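Local coordinates for protein glycosyl transferase (Staphylococcus aureus, PDB 5TZJ) that belongs to the family 2 glycosyl transferases and holds a bound uridine-diphosphate-N-acetylglucosamine in a pocket of its mixed-sheet domain, at residues I148-S152 with P153-Y157; T159-L162 with K163-I167; D197-Y200 with Y201-T204. All blocks are in the same frame, centred on the assembly; numbering follows the deposited sequence.

Interaction 1: residues I148-S152 with P153-Y157; sequences IYTLS and PTKIY. With UD1 (uridine-diphosphate-N-acetylglucosamine), chain C.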
loop_
_atom_site.group_PDB
_atom_site.type_symbol
_atom_site.label_atom_id
_atom_site.label_comp_id
_atom_site.label_asym_id
_atom_site.label_seq_id
_atom_site.Cartn_x
_atom_site.Cartn_y
_atom_site.Cartn_z
ATOM N N ILE A 148 -4.852 6.328 4.692
ATOM C CA ILE A 148 -3.541 5.759 4.929
ATOM C C ILE A 148 -3.607 4.251 5.176
ATOM O O ILE A 148 -2.584 3.563 5.058
ATOM C CB ILE A 148 -2.877 6.520 6.087
ATOM C CG1 ILE A 148 -1.374 6.296 6.069
ATOM C CG2 ILE A 148 -3.425 6.044 7.432
ATOM C CD1 ILE A 148 -0.594 7.272 6.971
ATOM N N TYR A 149 -4.770 3.712 5.531
ATOM C CA TYR A 149 -4.953 2.277 5.676
ATOM C C TYR A 149 -5.101 1.544 4.344
ATOM O O TYR A 149 -5.227 0.313 4.372
ATOM C CB TYR A 149 -6.140 1.996 6.593
ATOM C CG TYR A 149 -5.735 2.347 8.017
ATOM C CD1 TYR A 149 -5.790 3.658 8.469
ATOM C CD2 TYR A 149 -5.214 1.384 8.876
ATOM C CE1 TYR A 149 -5.378 4.002 9.775
ATOM C CE2 TYR A 149 -4.791 1.723 10.207
ATOM C CZ TYR A 149 -4.856 3.034 10.620
ATOM O OH TYR A 149 -4.419 3.391 11.889
ATOM N N THR A 150 -5.025 2.245 3.193
ATOM C CA THR A 150 -5.003 1.583 1.887
ATOM C C THR A 150 -3.927 2.219 0.997
ATOM O O THR A 150 -4.081 3.346 0.522
ATOM C CB THR A 150 -6.391 1.567 1.207
ATOM O OG1 THR A 150 -6.269 0.915 -0.073
ATOM C CG2 THR A 150 -6.975 2.955 1.000
ATOM N N LEU A 151 -2.819 1.486 0.800
ATOM C CA LEU A 151 -1.671 1.956 0.035
ATOM C C LEU A 151 -1.457 1.157 -1.249
ATOM O O LEU A 151 -0.466 1.381 -1.948
ATOM C CB LEU A 151 -0.392 1.927 0.918
ATOM C CG LEU A 151 -0.587 2.744 2.198
ATOM C CD1 LEU A 151 0.660 2.641 3.107
ATOM C CD2 LEU A 151 -0.892 4.176 1.792
ATOM N N SER A 152 -2.371 0.250 -1.585
ATOM C CA SER A 152 -2.244 -0.502 -2.808
ATOM C C SER A 152 -2.346 0.455 -3.996
ATOM O O SER A 152 -2.857 1.577 -3.868
ATOM C CB SER A 152 -3.333 -1.563 -2.866
ATOM O OG SER A 152 -4.618 -0.954 -2.994
ATOM N N PRO A 153 -1.852 0.061 -5.163
ATOM C CA PRO A 153 -1.877 0.990 -6.297
ATOM C C PRO A 153 -3.167 0.931 -7.113
ATOM O O PRO A 153 -3.245 1.563 -8.184
ATOM C CB PRO A 153 -0.664 0.522 -7.120
ATOM C CG PRO A 153 -0.614 -0.965 -6.893
ATOM C CD PRO A 153 -1.063 -1.156 -5.444
ATOM N N THR A 154 -4.177 0.199 -6.630
ATOM C CA THR A 154 -5.418 -0.080 -7.382
ATOM C C THR A 154 -6.401 1.087 -7.247
ATOM O O THR A 154 -7.525 0.950 -6.758
ATOM C CB THR A 154 -6.040 -1.365 -6.853
ATOM O OG1 THR A 154 -6.290 -1.195 -5.437
ATOM C CG2 THR A 154 -5.065 -2.513 -7.047
ATOM N N LYS A 155 -5.904 2.254 -7.656
ATOM C CA LYS A 155 -6.554 3.550 -7.563
ATOM C C LYS A 155 -6.284 4.287 -8.869
ATOM O O LYS A 155 -5.493 3.844 -9.714
ATOM C CB LYS A 155 -6.023 4.364 -6.372
ATOM C CG LYS A 155 -6.045 3.584 -5.017
ATOM C CD LYS A 155 -5.184 4.285 -3.953
ATOM C CE LYS A 155 -5.461 3.714 -2.526
ATOM N NZ LYS A 155 -5.139 2.274 -2.464
ATOM N N ILE A 156 -6.931 5.436 -9.017
ATOM C CA ILE A 156 -6.736 6.299 -10.165
ATOM C C ILE A 156 -5.857 7.468 -9.751
ATOM O O ILE A 156 -6.139 8.161 -8.742
ATOM C CB ILE A 156 -8.094 6.767 -10.718
ATOM C CG1 ILE A 156 -8.867 5.538 -11.212
ATOM C CG2 ILE A 156 -7.929 7.808 -11.857
ATOM C CD1 ILE A 156 -10.240 5.884 -11.803
ATOM N N TYR A 157 -4.800 7.711 -10.546
ATOM C CA TYR A 157 -3.835 8.770 -10.264
ATOM C C TYR A 157 -3.692 9.674 -11.475
ATOM O O TYR A 157 -3.616 9.187 -12.606
ATOM C CB TYR A 157 -2.479 8.239 -9.939
ATOM C CG TYR A 157 -2.414 7.172 -8.866
ATOM C CD1 TYR A 157 -1.886 7.486 -7.613
ATOM C CD2 TYR A 157 -2.848 5.857 -9.095
ATOM C CE1 TYR A 157 -1.787 6.535 -6.624
ATOM C CE2 TYR A 157 -2.750 4.880 -8.088
ATOM C CZ TYR A 157 -2.200 5.231 -6.865
ATOM O OH TYR A 157 -2.065 4.317 -5.840
HETATM C "C1'" UD1 C . -1.229 -7.260 -3.727
HETATM C "C2'" UD1 C . -1.565 -5.867 -4.245
HETATM C "C3'" UD1 C . -0.726 -5.652 -5.460
HETATM C "C4'" UD1 C . 0.672 -5.477 -4.979
HETATM C "C5'" UD1 C . 1.160 -6.839 -4.479
HETATM C "C6'" UD1 C . 2.557 -6.737 -3.942
HETATM C "C7'" UD1 C . -3.889 -5.284 -3.497
HETATM C "C8'" UD1 C . -3.322 -4.960 -2.126
HETATM N "N2'" UD1 C . -3.019 -5.753 -4.545
HETATM O "O1'" UD1 C . -1.653 -8.147 -4.695
HETATM O "O3'" UD1 C . -1.198 -4.538 -6.271
HETATM O "O4'" UD1 C . 1.486 -4.989 -6.027
HETATM O "O5'" UD1 C . 0.251 -7.350 -3.415
HETATM O "O6'" UD1 C . 2.676 -5.583 -3.146
HETATM O "O7'" UD1 C . -5.042 -5.183 -3.719
HETATM N N1 UD1 C . 3.573 -9.484 -11.227
HETATM C C2 UD1 C . 4.668 -9.053 -12.143
HETATM N N3 UD1 C . 6.042 -9.632 -12.011
HETATM C C4 UD1 C . 6.290 -10.614 -10.961
HETATM C C5 UD1 C . 5.192 -11.024 -10.025
HETATM C C6 UD1 C . 3.836 -10.445 -10.169
HETATM O O2 UD1 C . 4.443 -8.262 -12.977
HETATM O O4 UD1 C . 7.379 -11.076 -10.857
HETATM C C1B UD1 C . 2.282 -8.858 -11.353
HETATM C C2B UD1 C . 1.020 -9.883 -11.290
HETATM O "O2'" UD1 C . 0.825 -10.488 -12.629
HETATM C C3B UD1 C . 0.009 -9.126 -10.864
HETATM C C4B UD1 C . 0.640 -8.036 -9.975
HETATM O O4B UD1 C . 2.143 -8.042 -10.310
HETATM O O3B UD1 C . -0.648 -8.387 -12.002
HETATM C C5B UD1 C . 0.517 -8.262 -8.572
HETATM O O5B UD1 C . 1.112 -9.485 -8.237
HETATM P PA UD1 C . 0.188 -10.532 -7.357
HETATM O O1A UD1 C . 0.828 -11.896 -7.334
HETATM O O2A UD1 C . -1.219 -10.580 -7.925
HETATM O O3A UD1 C . 0.149 -9.830 -5.845
HETATM P PB UD1 C . -1.133 -9.713 -4.806
HETATM O O1B UD1 C . -2.324 -10.556 -5.202
HETATM O O2B UD1 C . -0.511 -10.279 -3.539
#

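Interaction 2: residues T159-L162 with K163-I167; sequences TALL and KDNDI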
loop_
_atom_site.group_PDB
_atom_site.type_symbol
_atom_site.label_atom_id
_atom_site.label_comp_id
_atom_site.label_asym_id
_atom_site.label_seq_id
_atom_site.Cartn_x
_atom_site.Cartn_y
_atom_site.Cartn_z
ATOM N N THR A 159 -1.829 11.443 -14.193
ATOM C CA THR A 159 -0.538 11.031 -14.741
ATOM C C THR A 159 0.543 12.087 -14.482
ATOM O O THR A 159 1.673 11.751 -14.098
ATOM C CB THR A 159 -0.689 10.721 -16.241
ATOM O OG1 THR A 159 -1.732 9.745 -16.412
ATOM C CG2 THR A 159 0.633 10.186 -16.843
ATOM N N ALA A 160 0.207 13.371 -14.642
ATOM C CA ALA A 160 1.176 14.431 -14.354
ATOM C C ALA A 160 1.556 14.490 -12.876
ATOM O O ALA A 160 2.661 14.949 -12.541
ATOM C CB ALA A 160 0.632 15.787 -14.800
ATOM N N LEU A 161 0.666 14.071 -11.967
ATOM C CA LEU A 161 1.070 14.067 -10.560
ATOM C C LEU A 161 2.226 13.117 -10.352
ATOM O O LEU A 161 3.197 13.441 -9.657
ATOM C CB LEU A 161 -0.091 13.680 -9.644
ATOM C CG LEU A 161 0.346 13.381 -8.204
ATOM C CD1 LEU A 161 0.479 14.677 -7.378
ATOM C CD2 LEU A 161 -0.641 12.442 -7.590
ATOM N N LEU A 162 2.144 11.945 -10.968
ATOM C CA LEU A 162 3.204 10.953 -10.855
ATOM C C LEU A 162 4.464 11.420 -11.568
ATOM O O LEU A 162 5.565 11.384 -11.005
ATOM C CB LEU A 162 2.705 9.610 -11.419
ATOM C CG LEU A 162 1.460 9.021 -10.696
ATOM C CD1 LEU A 162 1.040 7.651 -11.307
ATOM C CD2 LEU A 162 1.695 8.885 -9.141
ATOM N N LYS A 163 4.319 11.895 -12.792
ATOM C CA LYS A 163 5.516 12.142 -13.588
ATOM C C LYS A 163 6.202 13.444 -13.186
ATOM O O LYS A 163 7.434 13.482 -13.108
ATOM C CB LYS A 163 5.176 12.117 -15.086
ATOM C CG LYS A 163 4.812 10.713 -15.552
ATOM C CD LYS A 163 4.644 10.609 -17.084
ATOM C CE LYS A 163 4.390 9.154 -17.465
ATOM N NZ LYS A 163 3.940 8.964 -18.879
ATOM N N ASP A 164 5.429 14.502 -12.870
ATOM C CA ASP A 164 6.042 15.781 -12.503
ATOM C C ASP A 164 6.831 15.667 -11.216
ATOM O O ASP A 164 7.795 16.407 -11.025
ATOM C CB ASP A 164 4.996 16.883 -12.350
ATOM C CG ASP A 164 4.297 17.206 -13.656
ATOM O OD1 ASP A 164 4.754 16.720 -14.717
ATOM O OD2 ASP A 164 3.298 17.959 -13.622
ATOM N N ASN A 165 6.439 14.754 -10.327
ATOM C CA ASN A 165 7.110 14.564 -9.041
ATOM C C ASN A 165 7.980 13.329 -9.006
ATOM O O ASN A 165 8.422 12.931 -7.921
ATOM C CB ASN A 165 6.085 14.496 -7.919
ATOM C CG ASN A 165 5.324 15.770 -7.801
ATOM O OD1 ASN A 165 5.881 16.784 -7.364
ATOM N ND2 ASN A 165 4.077 15.772 -8.292
ATOM N N ASP A 166 8.211 12.696 -10.158
ATOM C CA ASP A 166 9.112 11.544 -10.256
ATOM C C ASP A 166 8.699 10.419 -9.300
ATOM O O ASP A 166 9.501 9.927 -8.504
ATOM C CB ASP A 166 10.553 11.978 -9.992
ATOM C CG ASP A 166 11.559 10.927 -10.396
ATOM O OD1 ASP A 166 11.478 10.435 -11.544
ATOM O OD2 ASP A 166 12.430 10.590 -9.564
ATOM N N ILE A 167 7.432 10.009 -9.377
ATOM C CA ILE A 167 6.887 8.994 -8.471
ATOM C C ILE A 167 6.850 7.681 -9.238
ATOM O O ILE A 167 6.128 7.552 -10.229
ATOM C CB ILE A 167 5.506 9.380 -7.934
ATOM C CG1 ILE A 167 5.618 10.691 -7.159
ATOM C CG2 ILE A 167 4.941 8.281 -7.009
ATOM C CD1 ILE A 167 4.216 11.213 -6.622
#

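Interaction 3: residues D197-Y200 with Y201-T204; sequences DKAY and YYAT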
loop_
_atom_site.group_PDB
_atom_site.type_symbol
_atom_site.label_atom_id
_atom_site.label_comp_id
_atom_site.label_asym_id
_atom_site.label_seq_id
_atom_site.Cartn_x
_atom_site.Cartn_y
_atom_site.Cartn_z
ATOM N N ASP A 197 -19.699 4.711 -4.944
ATOM C CA ASP A 197 -21.085 4.514 -5.370
ATOM C C ASP A 197 -21.414 3.050 -5.674
ATOM O O ASP A 197 -22.564 2.623 -5.475
ATOM C CB ASP A 197 -21.384 5.407 -6.576
ATOM C CG ASP A 197 -21.516 6.868 -6.180
ATOM O OD1 ASP A 197 -21.409 7.163 -4.973
ATOM O OD2 ASP A 197 -21.739 7.723 -7.055
ATOM N N LYS A 198 -20.443 2.269 -6.166
ATOM C CA LYS A 198 -20.622 0.823 -6.260
ATOM C C LYS A 198 -19.284 0.121 -6.031
ATOM O O LYS A 198 -18.270 0.749 -5.694
ATOM C CB LYS A 198 -21.265 0.429 -7.593
ATOM C CG LYS A 198 -20.538 0.937 -8.802
ATOM C CD LYS A 198 -21.486 1.158 -9.981
ATOM C CE LYS A 198 -22.354 2.375 -9.757
ATOM N NZ LYS A 198 -23.042 2.823 -10.992
ATOM N N ALA A 199 -19.309 -1.206 -6.134
ATOM C CA ALA A 199 -18.074 -1.982 -6.112
ATOM C C ALA A 199 -17.367 -1.782 -7.448
ATOM O O ALA A 199 -17.846 -2.257 -8.480
ATOM C CB ALA A 199 -18.386 -3.452 -5.849
ATOM N N TYR A 200 -16.249 -1.057 -7.450
ATOM C CA TYR A 200 -15.519 -0.801 -8.699
ATOM C C TYR A 200 -14.360 -1.761 -8.932
ATOM O O TYR A 200 -14.239 -2.330 -10.023
ATOM C CB TYR A 200 -15.008 0.650 -8.735
ATOM C CG TYR A 200 -16.145 1.655 -8.819
ATOM C CD1 TYR A 200 -16.814 1.886 -10.025
ATOM C CD2 TYR A 200 -16.576 2.336 -7.690
ATOM C CE1 TYR A 200 -17.877 2.800 -10.105
ATOM C CE2 TYR A 200 -17.645 3.229 -7.750
ATOM C CZ TYR A 200 -18.283 3.471 -8.955
ATOM O OH TYR A 200 -19.317 4.379 -9.007
ATOM N N TYR A 201 -13.498 -1.945 -7.938
ATOM C CA TYR A 201 -12.311 -2.773 -8.087
ATOM C C TYR A 201 -12.562 -4.131 -7.412
ATOM O O TYR A 201 -12.646 -4.224 -6.176
ATOM C CB TYR A 201 -11.084 -2.047 -7.514
ATOM C CG TYR A 201 -9.801 -2.749 -7.890
ATOM C CD1 TYR A 201 -9.382 -3.869 -7.197
ATOM C CD2 TYR A 201 -9.032 -2.323 -8.978
ATOM C CE1 TYR A 201 -8.251 -4.561 -7.582
ATOM C CE2 TYR A 201 -7.886 -2.989 -9.337
ATOM C CZ TYR A 201 -7.504 -4.112 -8.642
ATOM O OH TYR A 201 -6.364 -4.801 -9.009
ATOM N N TYR A 202 -12.643 -5.188 -8.214
ATOM C CA TYR A 202 -12.776 -6.545 -7.687
ATOM C C TYR A 202 -11.407 -7.202 -7.545
ATOM O O TYR A 202 -10.685 -7.403 -8.538
ATOM C CB TYR A 202 -13.685 -7.390 -8.583
ATOM C CG TYR A 202 -15.057 -6.811 -8.714
ATOM C CD1 TYR A 202 -15.354 -5.922 -9.737
ATOM C CD2 TYR A 202 -16.050 -7.129 -7.811
ATOM C CE1 TYR A 202 -16.618 -5.376 -9.875
ATOM C CE2 TYR A 202 -17.332 -6.593 -7.940
ATOM C CZ TYR A 202 -17.602 -5.711 -8.971
ATOM O OH TYR A 202 -18.851 -5.170 -9.109
ATOM N N ALA A 203 -11.061 -7.561 -6.318
ATOM C CA ALA A 203 -9.789 -8.195 -6.009
ATOM C C ALA A 203 -10.058 -9.664 -5.679
ATOM O O ALA A 203 -10.848 -9.974 -4.779
ATOM C CB ALA A 203 -9.094 -7.460 -4.862
ATOM N N THR A 204 -9.438 -10.561 -6.443
ATOM C CA THR A 204 -9.650 -11.991 -6.315
ATOM C C THR A 204 -8.606 -12.629 -5.399
ATOM O O THR A 204 -7.602 -12.019 -5.026
ATOM C CB THR A 204 -9.594 -12.655 -7.688
ATOM O OG1 THR A 204 -8.370 -12.271 -8.348
ATOM C CG2 THR A 204 -10.796 -12.246 -8.533
#

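Interaction 1: residues I148-S152 with P153-Y157
Lys155 folds back over the chain that precedes it and meets Thr150 tip to tip, its NZ 3.0 Å from Thr150 OG1 in a hydrogen bond. The pair closes a loop that leads into strand 156-158 of the mixed sheet in this family 2 glycosyl transferase, beside the uridine-diphosphate-N-acetylglucosamine. Within the loop Thr154 is the centre of an inverse gamma turn, with Lys155 N bonded to Pro153 O. The lysine chain is nearly extended as far as CE and bends at its last torsion (chi4 61°), which turns NZ in among three oxygens. Besides the Thr150 hydroxyl, NZ gives a bond of 2.8 Å to Ser152 O, approaching tilted 32° from the carbonyl plane, and a weak one to Thr150 O. A buried ammonium group is thus gripped by two backbone carbonyls and one hydroxyl, and it ties residues 150 and 152 to Lys155, just ahead of Ile156 and Tyr157 of the strand. Thr150 presents OG1 to it because that oxygen stands anti to the backbone N (chi1 179°). Helix 177-188 covers the same region: Tyr186 bonds to Thr150 O, and the hydroxyls of Tyr157 and Thr182 are hydrogen-bonded to each other. The ring of Tyr157 has Pro153 O in its plane, at the edge. On the ligand side Ser152 and Pro153 form part of the pocket wall. Ser152 CB lies 3.5 Å from the ligand's methyl carbon C8', and Pro153 CD lies 3.5 Å from its hydroxyl oxygen O3'.

Interaction 2: residues T159-L162 with K163-I167
A Schellman motif ends helix 159-164, and it brings Leu162 against Ile167. Ile167 N reaches back to Leu162 O at 2.8 Å, while Asp166, the C-prime residue with positive phi, gives its N to Lys163 O. The reversal brings the two apolar side chains together at about a right angle, with Leu162 CD2 3.9 Å from Ile167 CG2. Phe181 of helix 177-188 packs on both. Asn165, just past the last helical residue, adds a side-chain bond: ND2 donates to Leu161 O at 2.8 Å, with an N-H...O angle of 165°. The acceptor lies in the amide plane of Asn165 and the donor sits on a lone pair of the carbonyl, an in-plane approach at both ends that fixes the rotation of the amide. CG of Asn165 stands beside its own backbone N (chi1 -63°), which carries the amide back along the helix toward Leu161, and Leu161 CD1 lies 3.9 Å from the same ND2. Farther round, Thr159 and Lys163 run side by side and point the same way, the methyl CG2 resting 3.9 Å from Lys163 CE. The extended lysine carries NZ on to Leu79 O, whereas Thr159 OG1 bonds to Gly84 O. Main-chain bonds from Lys163 N to Thr159 O and from Asp164 N to Ala160 O complete the last regular turn. Where this i to i+4 pattern stops, the Asn165 amide serves Leu161 O and Ile167 N serves Leu162 O, so neither carbonyl is left without a donor at the helix end.

Interaction 3: residues D197-Y200 with Y201-T204
Tyr202 lays its ring end beside Ala199, overlapping both the methyl and the carbonyl of that residue. The contact sits where a loop enters strand 201-203, a short strand of the mixed sheet that runs parallel to strand 115-122 and antiparallel to strand 95-96. With chi1 at -59° the Tyr202 ring turns away from its own carbonyl carbon and back toward residues 199 and 200. Ala199 CB lies 3.9 Å from CE2 of the Tyr202 ring, and Ala199 O approaches the same ring obliquely, 3.5 Å from CZ. The hydroxyl oxygen of Tyr202 is 3.1 Å from Ala199 O. Asn97 ND2 gives a hydrogen bond to the Ala199 carbonyl. Tyr200 O reaches the Tyr202 ring obliquely as well, at 3.8 Å from CD1. Beyond the two segments Tyr95 of strand 95-96 brings its ring against that of Tyr202, the planes inclined at about 15°.

The neighbouring tyrosines are turned differently. Tyr200 receives Lys198 over one face of its ring, with Lys198 CG 3.3 Å above the plane and offset toward the rim, while the Tyr200 hydroxyl bonds to Asp103. In Tyr201, CG lies anti to the backbone N (chi1 -169°), which takes the hydroxyl to Asp94 OD2 and Asp91 N. The Tyr201 side chain comes within about 5 Å of the bound uridine-diphosphate-N-acetylglucosamine. Backbone bonds from Tyr200 and Tyr201 to strand 115-122 set the chain from which these rings spring. At the far end of the Tyr202 ring, the methyl carbon CB of Ala199 lies 3.7 Å from Tyr202 OH.

The three contacts follow in series along the chain and lie at different distances from the ligand. Interaction 1 supplies Ser152 and Pro153 to the pocket and touches both of the others. Its Tyr157 CB packs 3.8 Å from Leu162 CD1 of interaction 2, where strand 156-158 passes directly into helix 159-164. Thr154 CG2 lies 3.3 Å from Tyr201 OH of interaction 3, and both contacts reach the same mixed sheet. Interactions 2 and 3 do not meet: their centres are 26 Å apart and their nearest atoms about 14 Å. The Tyr201 side chain is about 5 Å from uridine-diphosphate-N-acetylglucosamine, the Leu162 side chain about 13 Å.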